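Side-chain contacts in glucosamine-6-phosphate deaminase (Thermotoga maritima, PDB 1J5X), which belongs to the SIS-domain family and carries two parallel beta-sheets flanked by helices: residues 119-122 and 123-127; 266-270 and 271-275. All coordinates share one frame; numbering follows the deposited sequence.

Contact 1 (119-122 with 123-127) and contact 2 (266-270 with 271-275) are both local, each within one unbroken run of chain, and they lie on opposite sides of the chain's centre with about 28 Å between their nearest atoms. Each belongs to a beta-alpha-beta unit, one in the five-stranded sheet and the other in the four-stranded sheet. Contact 1 is the last turns of a helix, held by backbone bonds that weaken at its end, with L123 and A119 buried and a salt bridge on the outer side. Contact 2 lies at the start of a helix, where a tight turn joins strand to helix; its lysine is buried among acidic groups, while S270 and G271 in the turn are exposed.

Contact 1. Residues 119-122 and 123-127; sequences ANDV and LKKRN
The C-terminal turns of helix 114-125, the crossover helix between strands 102-107 and 128-134, bring D121 and K125 together one turn apart. D121 OD2 makes a salt bridge of 2.9 Å with K125 NZ. With CG anti to the backbone N (chi1 -155°), beside the carbonyl carbon, the D121 carboxylate stands out from the helix where the extended K125 chain meets OD2. The other oxygen, D121 OD1, takes a bond of 2.8 Å from water 1, which K124 NZ also reaches weakly. The firmer partner of K124 NZ is the carbonyl of E144, a group that also receives N120 ND2. The K124 chain, bent at chi3 (78°), passes the N120 amide with CD 3.7 Å from N120 ND2; N120 OD1 is bonded to T130. The helix is closed by a Schellman motif with N127, at positive phi, as its C-prime residue. Ahead of it, L123 N bonds to A119 O at 2.8 Å and K124 N to N120 O at 2.9 Å, but R126 N to V122 O is weak. L123 packs against A104 and L106 of strand 102-107. V122 and R126 lie side by side, V122 CG1 4.0 Å from R126 NE, and the guanidinium reaches on to Q93.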
loop_
_atom_site.group_PDB
_atom_site.type_symbol
_atom_site.label_atom_id
_atom_site.label_comp_id
_atom_site.label_asym_id
_atom_site.label_seq_id
_atom_site.Cartn_x
_atom_site.Cartn_y
_atom_site.Cartn_z
ATOM N N ALA A 119 17.484 -4.215 -11.397
ATOM C CA ALA A 119 16.541 -5.338 -11.572
ATOM C C ALA A 119 15.996 -5.383 -12.994
ATOM O O ALA A 119 15.860 -6.440 -13.601
ATOM C CB ALA A 119 15.367 -5.214 -10.507
ATOM N N ASN A 120 15.636 -4.209 -13.539
ATOM C CA ASN A 120 15.115 -4.121 -14.878
ATOM C C ASN A 120 16.125 -4.711 -15.860
ATOM O O ASN A 120 15.784 -5.472 -16.764
ATOM C CB ASN A 120 14.843 -2.615 -15.201
ATOM C CG ASN A 120 14.288 -2.419 -16.594
ATOM O OD1 ASN A 120 13.236 -2.995 -16.948
ATOM N ND2 ASN A 120 14.981 -1.557 -17.404
ATOM N N ASP A 121 17.389 -4.359 -15.697
ATOM C CA ASP A 121 18.403 -4.900 -16.587
ATOM C C ASP A 121 18.553 -6.448 -16.479
ATOM O O ASP A 121 18.591 -7.181 -17.464
ATOM C CB ASP A 121 19.720 -4.211 -16.296
ATOM C CG ASP A 121 20.639 -4.244 -17.488
ATOM O OD1 ASP A 121 20.253 -3.666 -18.555
ATOM O OD2 ASP A 121 21.716 -4.872 -17.363
ATOM N N VAL A 122 18.624 -6.931 -15.260
ATOM C CA VAL A 122 18.715 -8.365 -15.015
ATOM C C VAL A 122 17.486 -9.076 -15.640
ATOM O O VAL A 122 17.618 -10.110 -16.312
ATOM C CB VAL A 122 18.720 -8.628 -13.461
ATOM C CG1 VAL A 122 18.326 -10.099 -13.159
ATOM C CG2 VAL A 122 20.101 -8.335 -12.878
ATOM N N LEU A 123 16.289 -8.537 -15.429
ATOM C CA LEU A 123 15.092 -9.233 -15.934
ATOM C C LEU A 123 15.057 -9.227 -17.444
ATOM O O LEU A 123 14.681 -10.232 -18.071
ATOM C CB LEU A 123 13.800 -8.605 -15.383
ATOM C CG LEU A 123 13.656 -8.923 -13.897
ATOM C CD1 LEU A 123 12.696 -7.928 -13.195
ATOM C CD2 LEU A 123 13.115 -10.384 -13.772
ATOM N N LYS A 124 15.477 -8.113 -18.028
ATOM C CA LYS A 124 15.465 -8.021 -19.487
ATOM C C LYS A 124 16.460 -8.994 -20.083
ATOM O O LYS A 124 16.199 -9.587 -21.113
ATOM C CB LYS A 124 15.780 -6.586 -19.944
ATOM C CG LYS A 124 14.556 -5.635 -19.894
ATOM C CD LYS A 124 14.936 -4.156 -20.039
ATOM C CE LYS A 124 15.236 -3.769 -21.462
ATOM N NZ LYS A 124 15.824 -2.363 -21.521
ATOM N N LYS A 125 17.600 -9.162 -19.432
ATOM C CA LYS A 125 18.604 -10.095 -19.908
ATOM C C LYS A 125 18.181 -11.536 -19.680
ATOM O O LYS A 125 18.777 -12.444 -20.261
ATOM C CB LYS A 125 19.949 -9.837 -19.247
ATOM C CG LYS A 125 20.592 -8.525 -19.685
ATOM C CD LYS A 125 21.852 -8.263 -18.893
ATOM C CE LYS A 125 22.540 -6.929 -19.263
ATOM N NZ LYS A 125 23.735 -6.776 -18.358
ATOM N N ARG A 126 17.159 -11.751 -18.858
ATOM C CA ARG A 126 16.622 -13.089 -18.608
ATOM C C ARG A 126 15.303 -13.339 -19.356
ATOM O O ARG A 126 14.472 -14.106 -18.917
ATOM C CB ARG A 126 16.382 -13.328 -17.108
ATOM C CG ARG A 126 17.649 -13.465 -16.280
ATOM C CD ARG A 126 17.308 -14.162 -14.953
ATOM N NE ARG A 126 18.345 -14.007 -13.926
ATOM C CZ ARG A 126 18.343 -14.618 -12.734
ATOM N NH1 ARG A 126 17.357 -15.446 -12.390
ATOM N NH2 ARG A 126 19.334 -14.404 -11.877
ATOM N N ASN A 127 15.091 -12.667 -20.471
ATOM C CA ASN A 127 13.873 -12.899 -21.244
ATOM C C ASN A 127 12.567 -12.548 -20.554
ATOM O O ASN A 127 11.529 -13.177 -20.795
ATOM C CB ASN A 127 13.818 -14.374 -21.735
ATOM C CG ASN A 127 12.670 -14.634 -22.758
ATOM O OD1 ASN A 127 11.988 -15.793 -22.632
ATOM N ND2 ASN A 127 12.424 -13.808 -23.658
HETATM O O HOH W 1 18.180 -1.907 -19.070
#

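Contact 2. Residues 266-270 and 271-275; sequences MQKVS and GMDEQ
V269 lies alongside selenomethionine M272, its CG2 methyl 3.6 Å from M272 SE and 3.9 Å from M272 CG. Both side chains point the same way from the chain, and M272, bent at chi3 (71°), also touches M220 and L248, while V269 also meets F223 and W305. On the strand side of the turn, K268 curls back, bent at chi3 and chi4, to cross D273 obliquely; NZ donates to D273 OD1 at 2.8 Å in a salt bridge, OD1 accepting through its anti lone pair, away from the other oxygen. NZ also pairs with E292 and E276, which probably helps keep the buried lysine charged. Beneath V269 and M272 the backbone folds into a type II beta turn from V269 to M272, closed by M272 N bonding to V269 O at 3.2 Å with a nearly straight N-H (165°). G271, at positive phi (81°), takes the third position of the turn, where type II geometry favours glycine. The turn joins strand 262-267 to helix 273-285 in a beta-alpha-beta unit, with M272 at the N-cap position.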
loop_
_atom_site.group_PDB
_atom_site.type_symbol
_atom_site.label_atom_id
_atom_site.label_comp_id
_atom_site.label_asym_id
_atom_site.label_seq_id
_atom_site.Cartn_x
_atom_site.Cartn_y
_atom_site.Cartn_z
HETATM N N MSE A 266 -6.963 -2.892 12.659
HETATM C CA MSE A 266 -7.298 -4.164 12.103
HETATM C C MSE A 266 -8.152 -3.980 10.841
HETATM O O MSE A 266 -9.216 -3.331 10.887
HETATM C CB MSE A 266 -8.080 -4.961 13.154
HETATM C CG MSE A 266 -8.413 -6.380 12.692
HETATM SE SE MSE A 266 -9.360 -7.392 14.104
HETATM C CE MSE A 266 -8.679 -6.490 15.646
ATOM N N GLN A 267 -7.692 -4.554 9.726
ATOM C CA GLN A 267 -8.432 -4.463 8.439
ATOM C C GLN A 267 -9.438 -5.602 8.386
ATOM O O GLN A 267 -9.063 -6.780 8.234
ATOM C CB GLN A 267 -7.493 -4.636 7.279
ATOM C CG GLN A 267 -6.343 -3.597 7.236
ATOM C CD GLN A 267 -6.785 -2.163 6.954
ATOM O OE1 GLN A 267 -7.819 -1.918 6.323
ATOM N NE2 GLN A 267 -5.965 -1.185 7.394
ATOM N N LYS A 268 -10.727 -5.284 8.545
ATOM C CA LYS A 268 -11.750 -6.359 8.511
ATOM C C LYS A 268 -11.928 -6.978 7.115
ATOM O O LYS A 268 -11.883 -6.274 6.146
ATOM C CB LYS A 268 -13.109 -5.790 8.927
ATOM C CG LYS A 268 -13.131 -5.200 10.356
ATOM C CD LYS A 268 -14.605 -4.774 10.805
ATOM C CE LYS A 268 -15.447 -6.030 11.041
ATOM N NZ LYS A 268 -14.957 -6.843 12.208
ATOM N N VAL A 269 -12.209 -8.285 7.011
ATOM C CA VAL A 269 -12.409 -8.881 5.677
ATOM C C VAL A 269 -13.763 -9.638 5.703
ATOM O O VAL A 269 -14.243 -10.051 6.787
ATOM C CB VAL A 269 -11.272 -9.931 5.260
ATOM C CG1 VAL A 269 -9.883 -9.312 5.334
ATOM C CG2 VAL A 269 -11.321 -11.095 6.086
ATOM N N SER A 270 -14.352 -9.802 4.530
ATOM C CA SER A 270 -15.679 -10.434 4.412
ATOM C C SER A 270 -15.791 -11.723 5.175
ATOM O O SER A 270 -14.956 -12.590 5.047
ATOM C CB SER A 270 -16.018 -10.742 2.930
ATOM O OG SER A 270 -15.785 -9.612 2.106
ATOM N N GLY A 271 -16.866 -11.839 5.939
ATOM C CA GLY A 271 -17.120 -13.071 6.656
ATOM C C GLY A 271 -16.424 -13.380 7.971
ATOM O O GLY A 271 -16.786 -14.386 8.592
HETATM N N MSE A 272 -15.447 -12.558 8.387
HETATM C CA MSE A 272 -14.681 -12.835 9.598
HETATM C C MSE A 272 -14.962 -11.967 10.769
HETATM O O MSE A 272 -14.157 -11.875 11.684
HETATM C CB MSE A 272 -13.195 -12.798 9.237
HETATM C CG MSE A 272 -12.908 -13.930 8.287
HETATM SE SE MSE A 272 -10.954 -14.087 8.074
HETATM C CE MSE A 272 -10.585 -14.751 9.784
ATOM N N ASP A 273 -16.140 -11.366 10.807
ATOM C CA ASP A 273 -16.437 -10.508 11.915
ATOM C C ASP A 273 -16.288 -11.255 13.268
ATOM O O ASP A 273 -15.764 -10.705 14.235
ATOM C CB ASP A 273 -17.856 -9.949 11.822
ATOM C CG ASP A 273 -18.130 -8.902 12.891
ATOM O OD1 ASP A 273 -17.422 -7.886 12.950
ATOM O OD2 ASP A 273 -19.063 -9.099 13.707
ATOM N N GLU A 274 -16.732 -12.492 13.317
ATOM C CA GLU A 274 -16.637 -13.235 14.571
ATOM C C GLU A 274 -15.198 -13.408 15.073
ATOM O O GLU A 274 -14.898 -13.180 16.271
ATOM C CB GLU A 274 -17.257 -14.611 14.430
ATOM C CG GLU A 274 -17.303 -15.323 15.751
ATOM C CD GLU A 274 -17.539 -16.822 15.580
ATOM O OE1 GLU A 274 -16.577 -17.610 15.781
ATOM O OE2 GLU A 274 -18.676 -17.210 15.220
ATOM N N GLN A 275 -14.329 -13.840 14.169
ATOM C CA GLN A 275 -12.939 -14.018 14.558
ATOM C C GLN A 275 -12.293 -12.682 14.911
ATOM O O GLN A 275 -11.481 -12.628 15.827
ATOM C CB GLN A 275 -12.151 -14.720 13.420
ATOM C CG GLN A 275 -12.595 -16.130 13.059
ATOM C CD GLN A 275 -14.042 -16.259 12.506
ATOM O OE1 GLN A 275 -14.535 -15.402 11.735
ATOM N NE2 GLN A 275 -14.720 -17.360 12.885
#